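Local coordinates for MsStt7d protein (Micromonas, PDB 4IX3) that is a state transition kinase homolog whose catalytic domain probably binds ATP and phosphorylates protein substrates, at residues M299-L304 against A310-C315. Residues are numbered along the deposited sequence; the frame is centred on the assembly and turned at random. Where two conformers were deposited one is given.
Sequences MDFAAL and AGWDLC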
loop_
_atom_site.group_PDB
_atom_site.type_symbol
_atom_site.label_atom_id
_atom_site.label_comp_id
_atom_site.label_asym_id
_atom_site.label_seq_id
_atom_site.Cartn_x
_atom_site.Cartn_y
_atom_site.Cartn_z
ATOM N N MET B 299 -2.214 -15.366 30.421
ATOM C CA MET B 299 -1.727 -13.987 30.485
ATOM C C MET B 299 -1.672 -13.473 31.906
ATOM O O MET B 299 -2.259 -14.080 32.816
ATOM C CB MET B 299 -2.591 -13.052 29.629
ATOM C CG MET B 299 -2.817 -13.595 28.223
ATOM S SD MET B 299 -3.377 -12.274 27.143
ATOM C CE MET B 299 -3.772 -13.251 25.700
ATOM N N ASP B 300 -0.937 -12.376 32.079
ATOM C CA ASP B 300 -0.729 -11.800 33.403
ATOM C C ASP B 300 -1.021 -10.293 33.357
ATOM O O ASP B 300 -0.295 -9.530 32.691
ATOM C CB ASP B 300 0.710 -12.064 33.830
ATOM C CG ASP B 300 1.005 -11.617 35.240
ATOM O OD1 ASP B 300 0.247 -10.825 35.827
ATOM O OD2 ASP B 300 2.044 -12.063 35.764
ATOM N N PHE B 301 -2.167 -9.909 33.927
ATOM C CA PHE B 301 -2.643 -8.523 33.908
ATOM C C PHE B 301 -2.088 -7.666 35.053
ATOM O O PHE B 301 -2.631 -6.575 35.300
ATOM C CB PHE B 301 -4.148 -8.470 33.934
ATOM C CG PHE B 301 -4.778 -9.105 32.738
ATOM C CD1 PHE B 301 -4.795 -8.457 31.509
ATOM C CD2 PHE B 301 -5.365 -10.353 32.843
ATOM C CE1 PHE B 301 -5.372 -9.055 30.393
ATOM C CE2 PHE B 301 -5.932 -10.961 31.736
ATOM C CZ PHE B 301 -5.947 -10.308 30.511
ATOM N N ALA B 302 -1.024 -8.120 35.737
ATOM C CA ALA B 302 -0.520 -7.397 36.939
ATOM C C ALA B 302 -0.318 -5.899 36.693
ATOM O O ALA B 302 -0.603 -5.072 37.587
ATOM C CB ALA B 302 0.776 -7.987 37.448
ATOM N N ALA B 303 0.239 -5.498 35.538
ATOM C CA ALA B 303 0.493 -4.075 35.327
ATOM C C ALA B 303 -0.773 -3.221 35.354
ATOM O O ALA B 303 -0.729 -2.049 35.763
ATOM C CB ALA B 303 1.331 -3.841 34.053
ATOM N N LEU B 304 -1.869 -3.753 34.821
ATOM C CA LEU B 304 -3.138 -3.056 34.804
ATOM C C LEU B 304 -3.808 -3.145 36.181
ATOM O O LEU B 304 -4.519 -2.205 36.573
ATOM C CB LEU B 304 -4.065 -3.609 33.711
ATOM C CG LEU B 304 -3.445 -3.526 32.302
ATOM C CD1 LEU B 304 -4.442 -4.112 31.306
ATOM C CD2 LEU B 304 -3.162 -2.056 31.984
ATOM N N ALA B 310 -5.260 1.000 38.542
ATOM C CA ALA B 310 -5.089 2.271 37.859
ATOM C C ALA B 310 -4.935 2.081 36.349
ATOM O O ALA B 310 -5.473 2.862 35.551
ATOM C CB ALA B 310 -3.868 3.005 38.444
ATOM N N GLY B 311 -4.158 1.084 35.946
ATOM C CA GLY B 311 -3.917 0.872 34.512
ATOM C C GLY B 311 -5.195 0.472 33.788
ATOM O O GLY B 311 -5.461 0.931 32.666
ATOM N N TRP B 312 -5.991 -0.425 34.378
ATOM C CA TRP B 312 -7.306 -0.699 33.798
ATOM C C TRP B 312 -8.096 0.577 33.630
ATOM O O TRP B 312 -8.814 0.740 32.621
ATOM C CB TRP B 312 -8.118 -1.654 34.665
ATOM C CG TRP B 312 -7.646 -3.073 34.610
ATOM C CD1 TRP B 312 -7.152 -3.839 35.647
ATOM C CD2 TRP B 312 -7.755 -3.973 33.460
ATOM N NE1 TRP B 312 -6.972 -5.134 35.236
ATOM C CE2 TRP B 312 -7.260 -5.269 33.912
ATOM C CE3 TRP B 312 -8.165 -3.815 32.138
ATOM C CZ2 TRP B 312 -7.201 -6.370 33.063
ATOM C CZ3 TRP B 312 -8.120 -4.934 31.301
ATOM C CH2 TRP B 312 -7.650 -6.183 31.751
ATOM N N ASP B 313 -8.111 1.445 34.644
ATOM C CA ASP B 313 -8.910 2.633 34.560
ATOM C C ASP B 313 -8.414 3.517 33.414
ATOM O O ASP B 313 -9.223 4.111 32.714
ATOM C CB ASP B 313 -8.900 3.443 35.875
ATOM C CG ASP B 313 -9.962 4.535 35.851
ATOM O OD1 ASP B 313 -9.607 5.719 35.680
ATOM O OD2 ASP B 313 -11.183 4.217 35.920
ATOM N N LEU B 314 -7.099 3.654 33.254
ATOM C CA LEU B 314 -6.579 4.534 32.190
ATOM C C LEU B 314 -6.904 3.958 30.814
ATOM O O LEU B 314 -7.283 4.676 29.885
ATOM C CB LEU B 314 -5.061 4.728 32.343
ATOM C CG LEU B 314 -4.401 5.553 31.235
ATOM C CD1 LEU B 314 -5.067 6.911 31.002
ATOM C CD2 LEU B 314 -2.894 5.680 31.491
ATOM N N CYS B 315 -6.761 2.656 30.668
ATOM C CA CYS B 315 -7.228 1.982 29.449
ATOM C C CYS B 315 -8.699 2.293 29.201
ATOM O O CYS B 315 -9.074 2.619 28.082
ATOM C CB CYS B 315 -7.025 0.462 29.491
ATOM S SG CYS B 315 -5.320 -0.065 29.277
HETATM O O HOH W 1 -1.930 -0.076 37.318
#
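L304 packs over one face of the W312 indole, and the two side chains cross at about a right angle. Its CB is 3.5 Å from the centroid of the five-membered ring and only 3° off the ring normal, a CH-pi contact. CG of L304, anti to its carbonyl carbon (chi1 -58°), carries CD1 over the six-membered ring, with CZ3 of W312 3.8 Å from CD1. The other branch, CD2, meets the backbone of G311, with G311 C 3.7 Å from CD2. F301 reaches the far end of the indole from the same side. Its CD1 is 3.5 Å from CZ2 of W312, and the rings meet obliquely with planes at 40°.

The backbones are close too. CA of L304 is 4.0 Å from CA of G311, too near for residues seven apart in a straight helix, so the chain doubles back within 305-309. G311 has no side chain here; a CB would run into L304. W312 N donates to L304 O at 3.2 Å. A water bridges the two segments, hydrogen-bonded to A303 O and accepting from G311 N. W312 NE1 hydrogen-bonds to D305 OD1, just after 299-304. With an alanine in place of W312, D305 would probably lose this donor, and a gap would probably open over L304 and beside F301. At the start of the turn, D300 OD1 accepts from A302 N, an Asx turn.

Helix 246-261 packs against L304 and C315, while V285, R289 and F274 pack on W312. The contact brings the start of 302-318 against residues 310-315 of the same helix, among the helices of the C-terminal lobe of the protein kinase fold, at a position that fits helix αH.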